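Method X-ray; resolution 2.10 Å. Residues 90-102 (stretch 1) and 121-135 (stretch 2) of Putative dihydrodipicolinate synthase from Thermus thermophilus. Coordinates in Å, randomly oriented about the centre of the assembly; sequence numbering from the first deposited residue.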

# COMPACT_ATOMS: atom_id res chain seq x y z
N MSE A 90 -34.11 11.46 -5.08
CA MSE A 90 -34.05 12.27 -3.87
C MSE A 90 -32.68 12.94 -3.75
O MSE A 90 -32.57 14.08 -3.27
CB MSE A 90 -34.32 11.36 -2.66
CG MSE A 90 -33.61 11.75 -1.39
SE MSE A 90 -34.10 10.52 -0.00
CE MSE A 90 -33.21 8.93 -0.73
N ALA A 91 -31.64 12.25 -4.19
CA ALA A 91 -30.29 12.80 -4.14
C ALA A 91 -29.32 11.90 -4.90
O ALA A 91 -29.65 10.77 -5.27
CB ALA A 91 -29.83 12.95 -2.69
N LEU A 92 -28.12 12.42 -5.14
CA LEU A 92 -27.08 11.68 -5.83
C LEU A 92 -26.11 11.13 -4.79
O LEU A 92 -26.07 11.59 -3.66
CB LEU A 92 -26.30 12.61 -6.77
CG LEU A 92 -27.04 13.34 -7.88
CD1 LEU A 92 -26.13 14.41 -8.45
CD2 LEU A 92 -27.46 12.36 -8.96
N LEU A 93 -25.36 10.12 -5.20
CA LEU A 93 -24.33 9.52 -4.36
C LEU A 93 -23.15 9.57 -5.32
O LEU A 93 -22.98 8.69 -6.16
CB LEU A 93 -24.68 8.07 -3.99
CG LEU A 93 -24.81 7.82 -2.48
CD1 LEU A 93 -25.22 6.38 -2.21
CD2 LEU A 93 -23.49 8.13 -1.81
N ALA A 94 -22.35 10.63 -5.21
CA ALA A 94 -21.23 10.83 -6.12
C ALA A 94 -19.84 10.51 -5.58
O ALA A 94 -19.48 10.91 -4.48
CB ALA A 94 -21.26 12.27 -6.64
N THR A 95 -19.07 9.80 -6.40
CA THR A 95 -17.71 9.42 -6.07
C THR A 95 -16.76 10.47 -6.66
O THR A 95 -17.14 11.21 -7.57
CB THR A 95 -17.34 8.07 -6.71
OG1 THR A 95 -17.62 8.12 -8.11
CG2 THR A 95 -18.15 6.93 -6.08
N PRO A 96 -15.52 10.55 -6.15
CA PRO A 96 -14.57 11.53 -6.68
C PRO A 96 -14.01 11.06 -8.03
O PRO A 96 -14.06 9.87 -8.34
CB PRO A 96 -13.46 11.54 -5.62
CG PRO A 96 -14.11 10.99 -4.39
CD PRO A 96 -15.00 9.91 -4.94
N PRO A 97 -13.50 11.99 -8.85
CA PRO A 97 -12.94 11.57 -10.14
C PRO A 97 -11.83 10.58 -9.78
O PRO A 97 -11.23 10.70 -8.71
CB PRO A 97 -12.40 12.88 -10.72
CG PRO A 97 -13.39 13.89 -10.21
CD PRO A 97 -13.58 13.46 -8.76
N ARG A 98 -11.54 9.62 -10.66
CA ARG A 98 -10.54 8.59 -10.35
C ARG A 98 -9.21 8.52 -11.10
O ARG A 98 -8.14 8.60 -10.50
CB ARG A 98 -11.18 7.21 -10.48
CG ARG A 98 -12.23 6.87 -9.46
CD ARG A 98 -13.22 5.91 -10.08
NE ARG A 98 -14.22 6.65 -10.84
CZ ARG A 98 -14.82 6.21 -11.94
NH1 ARG A 98 -14.51 5.03 -12.45
NH2 ARG A 98 -15.73 6.97 -12.52
N TYR A 99 -9.30 8.32 -12.41
CA TYR A 99 -8.13 8.14 -13.25
C TYR A 99 -6.96 9.10 -13.01
O TYR A 99 -5.82 8.65 -12.86
CB TYR A 99 -8.54 8.17 -14.72
CG TYR A 99 -7.56 7.48 -15.63
CD1 TYR A 99 -7.63 6.10 -15.85
CD2 TYR A 99 -6.54 8.19 -16.25
CE1 TYR A 99 -6.71 5.45 -16.68
CE2 TYR A 99 -5.61 7.56 -17.08
CZ TYR A 99 -5.70 6.19 -17.28
OH TYR A 99 -4.78 5.57 -18.10
N TYR A 100 -7.21 10.40 -12.98
CA TYR A 100 -6.14 11.39 -12.76
C TYR A 100 -6.25 12.03 -11.39
O TYR A 100 -5.77 13.15 -11.18
CB TYR A 100 -6.20 12.48 -13.83
CG TYR A 100 -6.08 11.97 -15.25
CD1 TYR A 100 -4.84 11.63 -15.79
CD2 TYR A 100 -7.21 11.81 -16.05
CE1 TYR A 100 -4.73 11.13 -17.09
CE2 TYR A 100 -7.12 11.32 -17.34
CZ TYR A 100 -5.88 10.98 -17.85
OH TYR A 100 -5.81 10.49 -19.13
N HIS A 101 -6.85 11.32 -10.45
CA HIS A 101 -7.06 11.82 -9.10
C HIS A 101 -5.86 12.52 -8.45
O HIS A 101 -6.03 13.51 -7.73
CB HIS A 101 -7.54 10.68 -8.19
CG HIS A 101 -7.95 11.13 -6.83
ND1 HIS A 101 -7.06 11.32 -5.80
CD2 HIS A 101 -9.17 11.43 -6.33
CE1 HIS A 101 -7.71 11.73 -4.72
NE2 HIS A 101 -8.99 11.80 -5.02
N GLY A 102 -4.66 12.02 -8.70
CA GLY A 102 -3.48 12.62 -8.13
C GLY A 102 -3.24 14.06 -8.57
O GLY A 102 -2.56 14.81 -7.89
N LEU A 121 -26.84 15.89 -2.74
CA LEU A 121 -26.03 14.70 -2.87
C LEU A 121 -25.34 14.23 -1.61
O LEU A 121 -25.18 14.98 -0.64
CB LEU A 121 -24.98 14.86 -4.00
CG LEU A 121 -23.63 15.60 -3.95
CD1 LEU A 121 -23.76 16.96 -4.60
CD2 LEU A 121 -23.09 15.73 -2.54
N PHE A 122 -24.94 12.96 -1.64
CA PHE A 122 -24.21 12.34 -0.55
C PHE A 122 -22.83 12.08 -1.14
O PHE A 122 -22.72 11.75 -2.32
CB PHE A 122 -24.84 10.99 -0.17
CG PHE A 122 -26.06 11.11 0.69
CD1 PHE A 122 -25.95 11.10 2.08
CD2 PHE A 122 -27.33 11.20 0.12
CE1 PHE A 122 -27.08 11.19 2.89
CE2 PHE A 122 -28.46 11.29 0.92
CZ PHE A 122 -28.34 11.28 2.31
N LEU A 123 -21.79 12.25 -0.34
CA LEU A 123 -20.44 11.97 -0.81
C LEU A 123 -20.37 10.44 -0.83
O LEU A 123 -20.99 9.78 0.01
CB LEU A 123 -19.41 12.55 0.16
CG LEU A 123 -19.52 14.06 0.42
CD1 LEU A 123 -18.37 14.52 1.31
CD2 LEU A 123 -19.50 14.82 -0.91
N TYR A 124 -19.65 9.88 -1.79
CA TYR A 124 -19.55 8.43 -1.92
C TYR A 124 -18.11 7.98 -1.78
O TYR A 124 -17.31 8.14 -2.71
CB TYR A 124 -20.12 7.99 -3.27
CG TYR A 124 -20.59 6.55 -3.33
CD1 TYR A 124 -21.39 6.11 -4.38
CD2 TYR A 124 -20.27 5.63 -2.33
CE1 TYR A 124 -21.88 4.81 -4.43
CE2 TYR A 124 -20.75 4.32 -2.37
CZ TYR A 124 -21.56 3.92 -3.42
OH TYR A 124 -22.08 2.64 -3.46
N HIS A 125 -17.77 7.41 -0.63
CA HIS A 125 -16.42 6.93 -0.37
C HIS A 125 -16.42 5.40 -0.40
O HIS A 125 -16.82 4.75 0.56
CB HIS A 125 -15.94 7.42 0.99
CG HIS A 125 -14.53 7.02 1.31
ND1 HIS A 125 -13.47 7.28 0.48
CD2 HIS A 125 -14.01 6.39 2.39
CE1 HIS A 125 -12.35 6.84 1.02
NE2 HIS A 125 -12.65 6.29 2.19
N VAL A 126 -15.96 4.83 -1.52
CA VAL A 126 -15.90 3.39 -1.67
C VAL A 126 -14.56 3.06 -2.35
O VAL A 126 -14.52 2.56 -3.47
CB VAL A 126 -17.15 2.87 -2.49
CG1 VAL A 126 -17.25 3.60 -3.83
CG2 VAL A 126 -17.08 1.36 -2.68
N PRO A 127 -13.44 3.32 -1.64
CA PRO A 127 -12.07 3.10 -2.10
C PRO A 127 -11.72 1.70 -2.62
O PRO A 127 -10.83 1.56 -3.45
CB PRO A 127 -11.22 3.50 -0.89
CG PRO A 127 -12.12 3.16 0.27
CD PRO A 127 -13.45 3.68 -0.21
N GLN A 128 -12.41 0.68 -2.12
CA GLN A 128 -12.14 -0.67 -2.58
C GLN A 128 -12.31 -0.76 -4.09
O GLN A 128 -11.60 -1.51 -4.76
CB GLN A 128 -13.08 -1.67 -1.89
CG GLN A 128 -12.94 -1.68 -0.36
CD GLN A 128 -14.01 -0.83 0.33
OE1 GLN A 128 -14.32 0.29 -0.09
NE2 GLN A 128 -14.56 -1.37 1.41
N ASN A 129 -13.24 0.03 -4.63
CA ASN A 129 -13.50 0.04 -6.06
C ASN A 129 -12.90 1.26 -6.78
O ASN A 129 -12.25 1.11 -7.81
CB ASN A 129 -15.00 -0.02 -6.33
CG ASN A 129 -15.62 -1.35 -5.96
OD1 ASN A 129 -15.39 -2.37 -6.61
ND2 ASN A 129 -16.42 -1.36 -4.90
N THR A 130 -13.13 2.45 -6.24
CA THR A 130 -12.62 3.67 -6.87
C THR A 130 -11.11 3.78 -6.70
O THR A 130 -10.44 4.44 -7.48
CB THR A 130 -13.27 4.93 -6.28
OG1 THR A 130 -12.95 5.03 -4.89
CG2 THR A 130 -14.78 4.90 -6.47
N LYS A 131 -10.59 3.15 -5.66
CA LYS A 131 -9.16 3.15 -5.40
C LYS A 131 -8.54 4.54 -5.20
O LYS A 131 -7.36 4.74 -5.47
CB LYS A 131 -8.45 2.40 -6.53
CG LYS A 131 -8.99 0.98 -6.70
CD LYS A 131 -8.46 0.30 -7.95
CE LYS A 131 -9.08 -1.08 -8.15
NZ LYS A 131 -10.54 -1.03 -8.45
N VAL A 132 -9.34 5.48 -4.72
CA VAL A 132 -8.86 6.83 -4.44
C VAL A 132 -9.42 7.24 -3.09
O VAL A 132 -10.47 6.75 -2.66
CB VAL A 132 -9.29 7.88 -5.50
CG1 VAL A 132 -8.67 7.54 -6.85
CG2 VAL A 132 -10.81 7.94 -5.60
N ASP A 133 -8.73 8.15 -2.42
CA ASP A 133 -9.16 8.60 -1.11
C ASP A 133 -10.07 9.82 -1.18
O ASP A 133 -10.15 10.50 -2.20
CB ASP A 133 -7.92 8.91 -0.26
CG ASP A 133 -8.25 9.21 1.19
OD1 ASP A 133 -9.13 8.53 1.75
OD2 ASP A 133 -7.62 10.12 1.76
N LEU A 134 -10.79 10.06 -0.09
CA LEU A 134 -11.67 11.21 0.06
C LEU A 134 -11.30 11.68 1.46
O LEU A 134 -11.92 11.28 2.45
CB LEU A 134 -13.15 10.81 0.00
CG LEU A 134 -14.15 11.97 0.17
CD1 LEU A 134 -13.83 13.09 -0.81
CD2 LEU A 134 -15.56 11.47 -0.06
N PRO A 135 -10.24 12.50 1.56
CA PRO A 135 -9.74 13.04 2.82
C PRO A 135 -10.81 13.57 3.75
O PRO A 135 -11.77 14.19 3.30
CB PRO A 135 -8.77 14.13 2.37
CG PRO A 135 -8.26 13.60 1.07
CD PRO A 135 -9.51 13.08 0.42
O HOH W 1 -10.63 12.85 -3.19

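The backbone supplies the most regular part of this contact, which buries 833 Å² between the stretches. Two neighbouring parallel strands, their directions 15° apart, share three hydrogen bonds in the alternating pattern of a parallel sheet: Phe-122 N donates to Leu-92 O (2.7 Å), Ala-94 N to Phe-122 O (3.1 Å) and Tyr-124 N to Ala-94 O (2.9 Å). Phe-122 thus uses both its amide and its carbonyl on the same neighbouring strand, as does Ala-94. Two CA-H groups also approach these carbonyls, with Leu-121 CA 3.2 Å from Leu-92 O and Leu-93 CA 3.4 Å from Phe-122 O.

Apolar packing follows from the register, and the strand residues are buried, as suits their largely apolar side chains. Leu-92 and Leu-121 project to one face of the sheet, where their CB atoms lie 3.8 Å apart; Ala-94, with only a methyl to house, and Leu-123 share that face. Leu-93 and Phe-122 occupy the other, where Leu-93 CD2 reaches Phe-122 CB at 3.6 Å. Thr-95, following the first strand, offers a methyl for packing: its CG2 meets Tyr-124 CB of the second strand (3.6 Å) and, in the short helix, Thr-130 CG2 (4.0 Å). The compact ring of Pro-96 packs CG against Leu-134 CD1 at 4.2 Å. The aliphatic part of Arg-98 brings CG to 3.9 Å from Thr-130 CB, while the residue remains partly exposed.

Two CH-pi contacts use ring faces. Leu-93 CD2 lies over Tyr-124, 4.1 Å from its centroid; a branched apolar leucine presents a methyl to the ring, while the tyrosine hydroxyl is satisfied elsewhere in the structure. Buried Val-132 places CB 3.8 Å from the His-101 imidazole centroid, so the beta-branched side chain covers the flat ring.

A water completes the polar side, 2.7 Å from His-101 NE2 and donating to Asp-133 O at 2.6 Å.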